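Local coordinates for protein exopolygalacturonase (Yersinia enterocolitica, PDB 2UVF) that probably hydrolyses the polygalacturonate of pectin from its chain ends, as a periplasmic family 28 glycoside hydrolase, and binds digalacturonic acid, at residues F88-P93 and G369-T374; R288-Y293 and N395-T400. All coordinates share one frame; numbering follows the deposited sequence.

Interaction 1 of 2, residues F88-P93 and G369-T374; sequences FSPAKP and GLIHQT. With SO4 (sulfate ion), chain G.
Apolar contact between Pro90 and Ile371 carries one half of this interface. Pro90 CB lies 3.7 Å from Ile371 CG1, and CD1 of the same branch follows at a like distance. The CA-CB bond of Ile371 is not aimed at the proline; with CG1 anti to the carbonyl carbon (chi1 -62°), it is the ethyl branch that bends across to the proline ring. Its other branch, CG2, packs 3.4 Å from O3 of a sulfate, probably a crystallisation component. The other half is ring against backbone: Pro90 CG sits 3.5 Å from Gly369 O, and CD approaches Gly369 CA to 3.9 Å. Gly369 has no side chain to come between them, and no hydrogen bond joins the two segments.

Strand 371-373 belongs to a rung of the parallel beta-helix of family 28 glycoside hydrolases, flanked by strands 348-350 and 397-399. Residues 88-93 belong to the fibronectin type III-like N-terminal part, and Pro90 probably marks where that part rests on the coil.

Polar contacts are of two kinds. On the strand side, Gln373 NE2 reaches sulfate O3 through a weak bond whose 2.5 Å length makes it doubtful in detail. The amide oxygen of Gln373 is bonded to Arg350 NE, which helps fix the rotation of the group. On the other side, a capping bond from Lys92 N to Ser89 OG (3.0 Å, bent to 139°) braces the turn that carries Pro90 and leads into the helix, while Lys92 NZ forms a salt bridge with Asp86.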
loop_
_atom_site.group_PDB
_atom_site.type_symbol
_atom_site.label_atom_id
_atom_site.label_comp_id
_atom_site.label_asym_id
_atom_site.label_seq_id
_atom_site.Cartn_x
_atom_site.Cartn_y
_atom_site.Cartn_z
ATOM N N PHE A 88 -7.198 -13.904 -12.413
ATOM C CA PHE A 88 -6.544 -12.591 -12.533
ATOM C C PHE A 88 -5.812 -11.998 -11.305
ATOM O O PHE A 88 -4.949 -11.163 -11.481
ATOM C CB PHE A 88 -7.531 -11.561 -13.109
ATOM C CG PHE A 88 -8.157 -11.988 -14.430
ATOM C CD1 PHE A 88 -7.392 -12.032 -15.604
ATOM C CD2 PHE A 88 -9.497 -12.357 -14.489
ATOM C CE1 PHE A 88 -7.963 -12.430 -16.823
ATOM C CE2 PHE A 88 -10.078 -12.751 -15.692
ATOM C CZ PHE A 88 -9.320 -12.787 -16.862
ATOM N N SER A 89 -6.139 -12.414 -10.081
ATOM C CA SER A 89 -5.494 -11.849 -8.886
ATOM C C SER A 89 -4.268 -12.669 -8.479
ATOM O O SER A 89 -4.391 -13.892 -8.336
ATOM C CB SER A 89 -6.497 -11.799 -7.736
ATOM O OG SER A 89 -5.854 -11.697 -6.470
ATOM N N PRO A 90 -3.088 -12.010 -8.315
ATOM C CA PRO A 90 -1.924 -12.664 -7.727
ATOM C C PRO A 90 -2.060 -12.956 -6.223
ATOM O O PRO A 90 -1.381 -13.858 -5.720
ATOM C CB PRO A 90 -0.785 -11.644 -7.954
ATOM C CG PRO A 90 -1.466 -10.337 -7.972
ATOM C CD PRO A 90 -2.770 -10.624 -8.711
ATOM N N ALA A 91 -2.899 -12.186 -5.527
ATOM C CA ALA A 91 -3.167 -12.389 -4.106
ATOM C C ALA A 91 -4.006 -13.633 -3.807
ATOM O O ALA A 91 -3.797 -14.283 -2.784
ATOM C CB ALA A 91 -3.855 -11.177 -3.526
ATOM N N LYS A 92 -4.952 -13.943 -4.686
ATOM C CA LYS A 92 -5.983 -14.942 -4.436
ATOM C C LYS A 92 -5.524 -16.374 -4.162
ATOM O O LYS A 92 -6.053 -16.991 -3.257
ATOM C CB LYS A 92 -7.046 -14.926 -5.548
ATOM C CG LYS A 92 -8.218 -15.876 -5.337
ATOM C CD LYS A 92 -8.959 -15.625 -4.032
ATOM C CE LYS A 92 -10.357 -16.229 -4.074
ATOM N NZ LYS A 92 -10.410 -17.300 -5.096
ATOM N N PRO A 93 -4.564 -16.926 -4.940
ATOM C CA PRO A 93 -4.071 -18.248 -4.516
ATOM C C PRO A 93 -3.480 -18.275 -3.084
ATOM O O PRO A 93 -3.582 -19.301 -2.391
ATOM C CB PRO A 93 -3.000 -18.583 -5.557
ATOM C CG PRO A 93 -2.640 -17.281 -6.180
ATOM C CD PRO A 93 -3.902 -16.480 -6.187
ATOM N N GLY A 369 -3.190 -5.521 -8.346
ATOM C CA GLY A 369 -2.495 -6.770 -8.612
ATOM C C GLY A 369 -1.005 -6.647 -8.768
ATOM O O GLY A 369 -0.380 -7.371 -9.570
ATOM N N LEU A 370 -0.420 -5.730 -8.010
ATOM C CA LEU A 370 1.031 -5.593 -8.005
ATOM C C LEU A 370 1.612 -6.665 -7.090
ATOM O O LEU A 370 0.950 -7.145 -6.168
ATOM C CB LEU A 370 1.461 -4.187 -7.559
ATOM C CG LEU A 370 0.742 -2.942 -8.116
ATOM C CD1 LEU A 370 1.306 -1.645 -7.454
ATOM C CD2 LEU A 370 0.849 -2.828 -9.608
ATOM N N ILE A 371 2.842 -7.063 -7.371
ATOM C CA ILE A 371 3.535 -8.037 -6.553
ATOM C C ILE A 371 4.786 -7.331 -6.005
ATOM O O ILE A 371 5.656 -6.958 -6.772
ATOM C CB ILE A 371 3.832 -9.331 -7.401
ATOM C CG1 ILE A 371 2.499 -9.977 -7.866
ATOM C CG2 ILE A 371 4.687 -10.322 -6.638
ATOM C CD1 ILE A 371 2.611 -10.767 -9.152
ATOM N N HIS A 372 4.834 -7.099 -4.687
ATOM C CA HIS A 372 5.968 -6.416 -4.049
ATOM C C HIS A 372 6.833 -7.468 -3.397
ATOM O O HIS A 372 6.377 -8.168 -2.523
ATOM C CB HIS A 372 5.492 -5.386 -2.982
ATOM C CG HIS A 372 4.317 -4.577 -3.427
ATOM N ND1 HIS A 372 4.446 -3.325 -3.990
ATOM C CD2 HIS A 372 2.999 -4.874 -3.470
ATOM C CE1 HIS A 372 3.251 -2.879 -4.343
ATOM N NE2 HIS A 372 2.354 -3.799 -4.036
ATOM N N GLN A 373 8.075 -7.579 -3.845
ATOM C CA GLN A 373 9.008 -8.537 -3.303
ATOM C C GLN A 373 10.306 -7.788 -2.953
ATOM O O GLN A 373 11.280 -7.770 -3.728
ATOM C CB GLN A 373 9.256 -9.667 -4.320
ATOM C CG GLN A 373 8.002 -10.435 -4.829
ATOM C CD GLN A 373 8.365 -11.435 -5.929
ATOM O OE1 GLN A 373 9.307 -11.213 -6.698
ATOM N NE2 GLN A 373 7.641 -12.536 -5.997
ATOM N N THR A 374 10.305 -7.165 -1.776
ATOM C CA THR A 374 11.361 -6.232 -1.394
ATOM C C THR A 374 11.831 -6.476 0.033
ATOM O O THR A 374 12.455 -5.612 0.621
ATOM C CB THR A 374 10.923 -4.751 -1.543
ATOM O OG1 THR A 374 9.927 -4.426 -0.566
ATOM C CG2 THR A 374 10.337 -4.478 -2.930
HETATM S S SO4 G . 4.015 -14.158 -5.750
HETATM O O1 SO4 G . 3.265 -13.737 -6.936
HETATM O O2 SO4 G . 4.182 -15.608 -5.794
HETATM O O3 SO4 G . 5.334 -13.533 -5.660
HETATM O O4 SO4 G . 3.257 -13.762 -4.573
#

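Interaction 2 of 2, residues R288-Y293 and N395-T400. With SO4 (sulfate ion), chain G.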
loop_
_atom_site.group_PDB
_atom_site.type_symbol
_atom_site.label_atom_id
_atom_site.label_comp_id
_atom_site.label_asym_id
_atom_site.label_seq_id
_atom_site.Cartn_x
_atom_site.Cartn_y
_atom_site.Cartn_z
ATOM N N ARG A 288 6.376 -21.229 -3.839
ATOM C CA ARG A 288 6.926 -20.349 -4.874
ATOM C C ARG A 288 8.207 -19.737 -4.332
ATOM O O ARG A 288 8.417 -19.720 -3.123
ATOM C CB ARG A 288 5.910 -19.272 -5.255
ATOM C CG ARG A 288 4.600 -19.847 -5.824
ATOM C CD ARG A 288 3.829 -18.767 -6.487
ATOM N NE ARG A 288 2.512 -19.226 -6.862
ATOM C CZ ARG A 288 1.538 -18.421 -7.272
ATOM N NH1 ARG A 288 1.757 -17.115 -7.345
ATOM N NH2 ARG A 288 0.353 -18.919 -7.614
ATOM N N SER A 289 9.085 -19.279 -5.213
ATOM C CA SER A 289 10.336 -18.660 -4.765
ATOM C C SER A 289 10.139 -17.159 -4.477
ATOM O O SER A 289 9.542 -16.442 -5.288
ATOM C CB SER A 289 11.414 -18.854 -5.823
ATOM O OG SER A 289 11.405 -17.762 -6.730
ATOM N N LEU A 290 10.609 -16.710 -3.309
ATOM C CA LEU A 290 10.703 -15.274 -2.988
ATOM C C LEU A 290 12.147 -14.814 -2.884
ATOM O O LEU A 290 12.938 -15.470 -2.193
ATOM C CB LEU A 290 10.049 -14.989 -1.640
ATOM C CG LEU A 290 8.544 -14.913 -1.585
ATOM C CD1 LEU A 290 8.158 -14.759 -0.141
ATOM C CD2 LEU A 290 8.050 -13.741 -2.425
ATOM N N PRO A 291 12.492 -13.663 -3.528
ATOM C CA PRO A 291 13.815 -13.060 -3.319
ATOM C C PRO A 291 13.951 -12.455 -1.937
ATOM O O PRO A 291 12.970 -11.923 -1.394
ATOM C CB PRO A 291 13.880 -11.941 -4.376
ATOM C CG PRO A 291 12.458 -11.535 -4.571
ATOM C CD PRO A 291 11.687 -12.875 -4.489
ATOM N N GLN A 292 15.156 -12.533 -1.377
ATOM C CA GLN A 292 15.436 -11.972 -0.066
ATOM C C GLN A 292 16.585 -10.975 -0.203
ATOM O O GLN A 292 17.645 -11.331 -0.690
ATOM C CB GLN A 292 15.812 -13.090 0.913
ATOM C CG GLN A 292 14.753 -14.209 1.002
ATOM C CD GLN A 292 13.624 -13.838 1.927
ATOM O OE1 GLN A 292 12.571 -13.331 1.499
ATOM N NE2 GLN A 292 13.829 -14.069 3.203
ATOM N N TYR A 293 16.357 -9.733 0.220
ATOM C CA TYR A 293 17.340 -8.670 0.103
ATOM C C TYR A 293 17.928 -8.380 1.474
ATOM O O TYR A 293 17.236 -8.492 2.503
ATOM C CB TYR A 293 16.714 -7.440 -0.558
ATOM C CG TYR A 293 16.220 -7.740 -1.956
ATOM C CD1 TYR A 293 17.132 -7.943 -3.004
ATOM C CD2 TYR A 293 14.848 -7.881 -2.228
ATOM C CE1 TYR A 293 16.704 -8.256 -4.280
ATOM C CE2 TYR A 293 14.393 -8.186 -3.524
ATOM C CZ TYR A 293 15.329 -8.376 -4.541
ATOM O OH TYR A 293 14.912 -8.656 -5.824
ATOM N N ASN A 395 -6.027 -6.717 -4.778
ATOM C CA ASN A 395 -5.322 -7.855 -5.391
ATOM C C ASN A 395 -3.808 -7.833 -5.325
ATOM O O ASN A 395 -3.152 -8.589 -6.032
ATOM C CB ASN A 395 -5.784 -8.089 -6.839
ATOM C CG ASN A 395 -7.249 -8.444 -6.919
ATOM O OD1 ASN A 395 -7.951 -8.534 -5.886
ATOM N ND2 ASN A 395 -7.745 -8.599 -8.148
ATOM N N ASN A 396 -3.261 -6.992 -4.460
ATOM C CA ASN A 396 -1.808 -6.878 -4.301
ATOM C C ASN A 396 -1.260 -8.029 -3.481
ATOM O O ASN A 396 -1.922 -8.522 -2.593
ATOM C CB ASN A 396 -1.441 -5.539 -3.628
ATOM C CG ASN A 396 -1.311 -4.370 -4.609
ATOM O OD1 ASN A 396 -0.392 -3.552 -4.492
ATOM N ND2 ASN A 396 -2.216 -4.278 -5.564
ATOM N N PHE A 397 -0.057 -8.479 -3.803
ATOM C CA PHE A 397 0.725 -9.324 -2.904
ATOM C C PHE A 397 1.810 -8.432 -2.265
ATOM O O PHE A 397 2.511 -7.736 -2.976
ATOM C CB PHE A 397 1.351 -10.495 -3.681
ATOM C CG PHE A 397 2.321 -11.350 -2.873
ATOM C CD1 PHE A 397 1.893 -12.512 -2.228
ATOM C CD2 PHE A 397 3.676 -11.017 -2.804
ATOM C CE1 PHE A 397 2.781 -13.295 -1.513
ATOM C CE2 PHE A 397 4.569 -11.797 -2.085
ATOM C CZ PHE A 397 4.122 -12.934 -1.441
ATOM N N PHE A 398 1.924 -8.445 -0.937
ATOM C CA PHE A 398 2.939 -7.621 -0.223
ATOM C C PHE A 398 3.906 -8.512 0.547
ATOM O O PHE A 398 3.487 -9.290 1.388
ATOM C CB PHE A 398 2.312 -6.611 0.752
ATOM C CG PHE A 398 1.582 -5.483 0.093
ATOM C CD1 PHE A 398 2.246 -4.303 -0.252
ATOM C CD2 PHE A 398 0.217 -5.579 -0.164
ATOM C CE1 PHE A 398 1.553 -3.245 -0.870
ATOM C CE2 PHE A 398 -0.470 -4.538 -0.758
ATOM C CZ PHE A 398 0.197 -3.373 -1.115
ATOM N N ASP A 399 5.199 -8.391 0.229
ATOM C CA ASP A 399 6.307 -8.949 1.022
ATOM C C ASP A 399 7.417 -7.870 0.950
ATOM O O ASP A 399 8.173 -7.783 -0.033
ATOM C CB ASP A 399 6.767 -10.303 0.433
ATOM C CG ASP A 399 7.613 -11.101 1.384
ATOM O OD1 ASP A 399 7.080 -11.529 2.426
ATOM O OD2 ASP A 399 8.816 -11.332 1.079
ATOM N N THR A 400 7.477 -7.020 1.969
ATOM C CA THR A 400 8.152 -5.732 1.836
ATOM C C THR A 400 9.221 -5.559 2.915
ATOM O O THR A 400 9.180 -6.208 3.946
ATOM C CB THR A 400 7.116 -4.564 1.880
ATOM O OG1 THR A 400 6.386 -4.620 3.107
ATOM C CG2 THR A 400 6.118 -4.646 0.725
HETATM S S SO4 G . 4.015 -14.158 -5.750
HETATM O O1 SO4 G . 3.265 -13.737 -6.936
HETATM O O2 SO4 G . 4.182 -15.608 -5.794
HETATM O O3 SO4 G . 5.334 -13.533 -5.660
HETATM O O4 SO4 G . 3.257 -13.762 -4.573
HETATM O O HOH W 1 10.477 -10.420 -0.901
#
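Leu290 rests one methyl on Phe397 and the other on Asp399, and it is the main link between these segments. Its strand, 289-293, is not part of the coil: it pairs antiparallel with strand 280-283 in a two-stranded extension beside the parallel beta-helix, whose strand 397-399 supplies the other partners. The strand axes pass 10.3 Å apart at an angle of 38°, too far for backbone pairing, so the gap is bridged by side chains, a water and a sulfate.

Followed outward, Leu290 starts with CB directed toward 395-400, and neither CB nor CG touches that segment. CD2 meets the Phe397 ring obliquely, 4.0 Å from CE2 and slightly farther from CZ. CD1 turns to the carboxylate, which advances from the opposite direction, and stops 3.7 Å from Asp399 OD2.

Phe397 has CG anti to the backbone N (chi1 173°), which carries the ring out to the side of its strand where Leu290 lies. The sulfate sits over one face of this ring, its sulfur 4.2 Å above the plane and over the centre. O4 lies 3.0 Å from Phe397 CD1, a tight contact that is not attractive by itself; the ion's bonds are to other groups. Arg288 NH1 donates a hydrogen bond to sulfate O2 (3.2 Å, 157°), at the edge of the guanidinium, and probably offsets the anion's charge; Tyr94 OH also bonds the ion.

The carboxylate of Asp399 divides its duties. OD1 takes a salt bridge from Arg432 and a bond from Met433 N, whereas OD2 accepts from a water, 2.7 Å away, whose other donated bond runs 3.0 Å to Pro291 O.

In the fold
Interactions 1 and 2 lie with centres about 8 Å apart, on neighbouring parallel strands, 371-373 and 397-399. Probable hydrogen bonds tie them together: His372 NE2 to Asn396 OD1 and Thr374 N to Asp399 O, both 2.8 Å. Pro90 of interaction 1 also packs on interaction 2, its CG 3.1 Å from Asn395 O, and both contacts share one sulfate. Past their strands, both coil segments lead toward the bound glycan: 369-374 runs on to Asn379 and Asp381, and 395-400 to Asp402 and Asn406, with Thr400 OG1 bonded to Asp402 O. The side chain of Asp399 is about 9 Å from a bound nickel ion.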